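Local atomic coordinates of thymidylate synthase 1 (Bacillus subtilis, PDB entry 1BKP), a protein that catalyses the reductive methylation of dUMP to dTMP, with 5,10-methylenetetrahydrofolate as methyl donor and reductant, yielding dihydrofolate. Residues R180-D183 against G187-F190; L175-R180 against F193-L198. One frame throughout, in Å; residues are numbered along the deposited sequence.

Interaction 1. Residues R180-D183 against G187-F190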
# COMPACT_ATOMS: atom_id res chain seq x y z
N ARG A 180 7.25 2.91 0.56
CA ARG A 180 7.62 1.97 1.62
C ARG A 180 8.45 2.63 2.66
O ARG A 180 8.46 2.29 3.84
CB ARG A 180 8.45 0.81 0.98
CG ARG A 180 9.63 1.21 0.17
CD ARG A 180 10.52 0.02 -0.02
NE ARG A 180 11.70 0.39 -0.80
CZ ARG A 180 12.88 0.64 -0.31
NH1 ARG A 180 13.06 0.69 1.01
NH2 ARG A 180 13.88 0.93 -1.13
N SER A 181 9.16 3.66 2.20
CA SER A 181 10.07 4.38 3.09
C SER A 181 10.24 5.80 2.52
O SER A 181 10.11 5.95 1.32
CB SER A 181 11.47 3.70 3.00
OG SER A 181 12.22 4.38 3.95
N ASN A 182 10.49 6.81 3.35
CA ASN A 182 10.80 8.14 2.74
C ASN A 182 11.70 8.90 3.69
O ASN A 182 11.41 9.01 4.92
CB ASN A 182 9.52 8.97 2.63
CG ASN A 182 9.18 9.51 1.20
OD1 ASN A 182 8.32 10.31 1.12
ND2 ASN A 182 9.82 9.05 0.12
N ASP A 183 12.79 9.45 3.17
CA ASP A 183 13.65 10.35 3.95
C ASP A 183 12.76 11.59 3.93
O ASP A 183 12.54 12.19 2.84
CB ASP A 183 14.94 10.58 3.12
CG ASP A 183 15.81 11.67 3.67
OD1 ASP A 183 15.36 12.53 4.45
OD2 ASP A 183 17.02 11.61 3.39
N GLY A 187 13.65 13.44 0.53
CA GLY A 187 12.83 12.79 -0.44
C GLY A 187 11.33 13.09 -0.46
O GLY A 187 10.77 13.32 -1.51
N ASN A 188 10.70 13.16 0.71
CA ASN A 188 9.26 13.35 0.72
C ASN A 188 8.71 14.60 -0.06
O ASN A 188 7.73 14.45 -0.87
CB ASN A 188 8.76 13.37 2.16
CG ASN A 188 7.27 13.56 2.24
OD1 ASN A 188 6.81 14.62 2.61
ND2 ASN A 188 6.51 12.45 2.06
N PRO A 189 9.28 15.80 0.15
CA PRO A 189 8.68 16.95 -0.60
C PRO A 189 8.73 16.81 -2.09
O PRO A 189 7.76 17.12 -2.79
CB PRO A 189 9.44 18.18 -0.06
CG PRO A 189 9.96 17.74 1.35
CD PRO A 189 10.36 16.27 1.09
N PHE A 190 9.83 16.25 -2.59
CA PHE A 190 10.02 16.03 -4.03
C PHE A 190 8.96 15.00 -4.53
O PHE A 190 8.34 15.17 -5.59
CB PHE A 190 11.40 15.46 -4.16
CG PHE A 190 11.87 15.21 -5.55
CD1 PHE A 190 12.56 16.22 -6.29
CD2 PHE A 190 11.75 13.95 -6.10
CE1 PHE A 190 13.10 15.91 -7.52
CE2 PHE A 190 12.31 13.64 -7.38
CZ PHE A 190 12.97 14.62 -8.06
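Asn182 and Asn188 join their side-chain amides where a beta-alpha-beta unit turns from strand 172-183 into helix 188-206. Asn188 ND2 gives a hydrogen to Asn182 OD1 at 3.0 Å, and the N-H...O angle of 160° makes the bond nearly straight. The acceptor lies almost in the amide plane of Asn188 and the donor in the carbonyl plane of Asn182, yet the two planes stand 88° apart. Asn182 ND2 turns back to its own strand, with a weak bond to Ser181 O at 3.3 Å. A leucine in place of Asn182 would probably leave Asn188 ND2 without its acceptor and free the Asn188 amide to turn. Asparagine suits Asn182's place because one buried amide accepts through OD1 while donating through ND2; Asn188 supplies the matching N-H. Asn182 and Asp183 are also predicted to belong to the dUMP site shared across the dimer, and Asp183 to the folate site as well. The carboxylate of Asp183 accepts, through OD1, from Leu186 N in the connecting loop. Its carbonyl is gripped twice, since Asn188 N (3.0 Å) and Gly187 N (2.9 Å) reach Asp183 O from opposite faces of the carbonyl plane.

Interaction 2. Residues L175-R180 against F193-L198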
# COMPACT_ATOMS: atom_id res chain seq x y z
N LEU A 175 -6.33 9.71 -6.46
CA LEU A 175 -5.09 8.98 -6.62
C LEU A 175 -4.59 8.68 -5.22
O LEU A 175 -4.58 9.58 -4.37
CB LEU A 175 -3.99 9.84 -7.34
CG LEU A 175 -2.54 9.29 -7.24
CD1 LEU A 175 -2.52 7.86 -7.88
CD2 LEU A 175 -1.56 10.22 -7.99
N GLU A 176 -4.20 7.41 -4.99
CA GLU A 176 -3.61 7.06 -3.69
C GLU A 176 -2.23 6.46 -4.02
O GLU A 176 -2.12 5.53 -4.81
CB GLU A 176 -4.50 6.03 -2.95
CG GLU A 176 -3.94 5.70 -1.59
CD GLU A 176 -4.95 5.10 -0.61
OE1 GLU A 176 -5.96 4.55 -1.06
OE2 GLU A 176 -4.71 5.18 0.61
N VAL A 177 -1.18 6.91 -3.34
CA VAL A 177 0.16 6.43 -3.64
C VAL A 177 0.79 5.88 -2.34
O VAL A 177 0.45 6.34 -1.27
CB VAL A 177 0.98 7.72 -4.10
CG1 VAL A 177 2.39 7.50 -4.27
CG2 VAL A 177 0.38 8.28 -5.39
N ARG A 178 1.75 4.98 -2.44
CA ARG A 178 2.45 4.54 -1.22
C ARG A 178 3.93 4.47 -1.42
O ARG A 178 4.39 3.89 -2.43
CB ARG A 178 2.01 3.17 -0.69
CG ARG A 178 2.58 2.87 0.77
CD ARG A 178 1.87 1.67 1.37
NE ARG A 178 2.38 1.47 2.71
CZ ARG A 178 3.45 0.78 3.04
NH1 ARG A 178 4.01 -0.05 2.16
NH2 ARG A 178 3.82 0.74 4.30
N ALA A 179 4.66 4.99 -0.46
CA ALA A 179 6.11 4.84 -0.39
C ALA A 179 6.36 3.87 0.79
O ALA A 179 5.87 4.08 1.91
CB ALA A 179 6.79 6.16 -0.04
N ARG A 180 7.25 2.91 0.56
CA ARG A 180 7.62 1.97 1.62
C ARG A 180 8.45 2.63 2.66
O ARG A 180 8.46 2.29 3.84
CB ARG A 180 8.45 0.81 0.98
CG ARG A 180 9.63 1.21 0.17
CD ARG A 180 10.52 0.02 -0.02
NE ARG A 180 11.70 0.39 -0.80
CZ ARG A 180 12.88 0.64 -0.31
NH1 ARG A 180 13.06 0.69 1.01
NH2 ARG A 180 13.88 0.93 -1.13
N PHE A 193 5.12 16.21 -4.43
CA PHE A 193 4.79 17.10 -5.60
C PHE A 193 4.72 16.32 -6.91
O PHE A 193 3.75 16.40 -7.63
CB PHE A 193 5.87 18.20 -5.72
CG PHE A 193 5.70 19.07 -6.98
CD1 PHE A 193 4.67 19.97 -7.07
CD2 PHE A 193 6.58 18.93 -8.07
CE1 PHE A 193 4.51 20.78 -8.25
CE2 PHE A 193 6.43 19.70 -9.24
CZ PHE A 193 5.42 20.62 -9.33
N GLN A 194 5.68 15.43 -7.12
CA GLN A 194 5.84 14.69 -8.35
C GLN A 194 4.62 13.82 -8.67
O GLN A 194 4.14 13.86 -9.80
CB GLN A 194 7.09 13.85 -8.19
CG GLN A 194 7.27 12.65 -9.01
CD GLN A 194 8.63 11.95 -8.69
OE1 GLN A 194 9.61 12.08 -9.45
NE2 GLN A 194 8.69 11.30 -7.58
N TYR A 195 4.06 13.14 -7.68
CA TYR A 195 2.89 12.29 -7.96
C TYR A 195 1.60 13.07 -8.16
O TYR A 195 0.66 12.59 -8.87
CB TYR A 195 2.78 11.06 -6.98
CG TYR A 195 3.62 9.94 -7.52
CD1 TYR A 195 5.04 9.93 -7.32
CD2 TYR A 195 3.02 8.90 -8.29
CE1 TYR A 195 5.84 8.91 -7.87
CE2 TYR A 195 3.79 7.89 -8.86
CZ TYR A 195 5.21 7.91 -8.63
OH TYR A 195 5.93 6.90 -9.23
N ASN A 196 1.51 14.27 -7.56
CA ASN A 196 0.32 15.09 -7.81
C ASN A 196 0.36 15.58 -9.29
O ASN A 196 -0.69 15.65 -10.01
CB ASN A 196 0.29 16.28 -6.84
CG ASN A 196 -1.00 17.04 -6.94
OD1 ASN A 196 -1.02 18.03 -7.58
ND2 ASN A 196 -2.14 16.47 -6.44
N VAL A 197 1.56 15.88 -9.79
CA VAL A 197 1.67 16.27 -11.22
C VAL A 197 1.16 15.09 -12.11
O VAL A 197 0.33 15.27 -12.99
CB VAL A 197 3.14 16.68 -11.61
CG1 VAL A 197 3.19 17.08 -13.11
CG2 VAL A 197 3.47 17.89 -10.78
N LEU A 198 1.49 13.85 -11.73
CA LEU A 198 1.06 12.72 -12.51
C LEU A 198 -0.51 12.66 -12.46
O LEU A 198 -1.13 12.33 -13.47
CB LEU A 198 1.60 11.42 -11.92
CG LEU A 198 1.23 10.15 -12.70
CD1 LEU A 198 1.93 10.15 -14.13
CD2 LEU A 198 1.69 8.92 -11.81
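The ring of Tyr195 takes Val177 over one face, where CG1 of the valine stands 4.2 Å above the ring plane, displaced toward the rim. The other branch, Val177 CG2, meets ring atom Tyr195 CD2 at 4.0 Å and lies equally close to Tyr195 CB. With CG1 anti to the backbone N (chi1 172°), the valine turns both methyls to the tyrosine, a good use of a beta-branched residue on a strand. The polar end of the ring is satisfied by Trp75 of helix 64-75, whose NE1 hydrogen-bonds Tyr195 OH; the two ring planes meet at about 80°. Within the beta-alpha-beta unit formed by strand 172-183, helix 188-206 and the parallel strand 209-223, this is part of the buried seam between helix and sheet. Leu175, two residues before Val177 and so on the same face of the strand, extends the seam: its CD2 approaches the backbone atom Tyr195 O at 3.4 Å, a methyl laid against a helix carbonyl. The alternating Glu176 and Arg178 leave by the opposite face, toward the dimer partner, and there Arg178 NH2 forms a salt bridge with Glu176 OE1 of the second subunit.

From the N terminus, the chain runs through 175-180, turns a corner at Arg180 and continues through 180-183, so the two contacts leave from adjoining parts of strand 172-183 that share Arg180, on either side of its break. Interaction 1 closes first, when 187-190 returns to 180-183 after three residues. Interaction 2 closes a wider loop of twelve residues, bringing 193-198 to 175-180. The smaller loop lies within the larger, and the connections do not cross: later parts of the helix meet earlier parts of the strand. Hydrogen bonds fix the first helical turn at the strand's end, and apolar contact through Tyr195 seats the following turn on the sheet, before the chain re-enters it as strand 209-223.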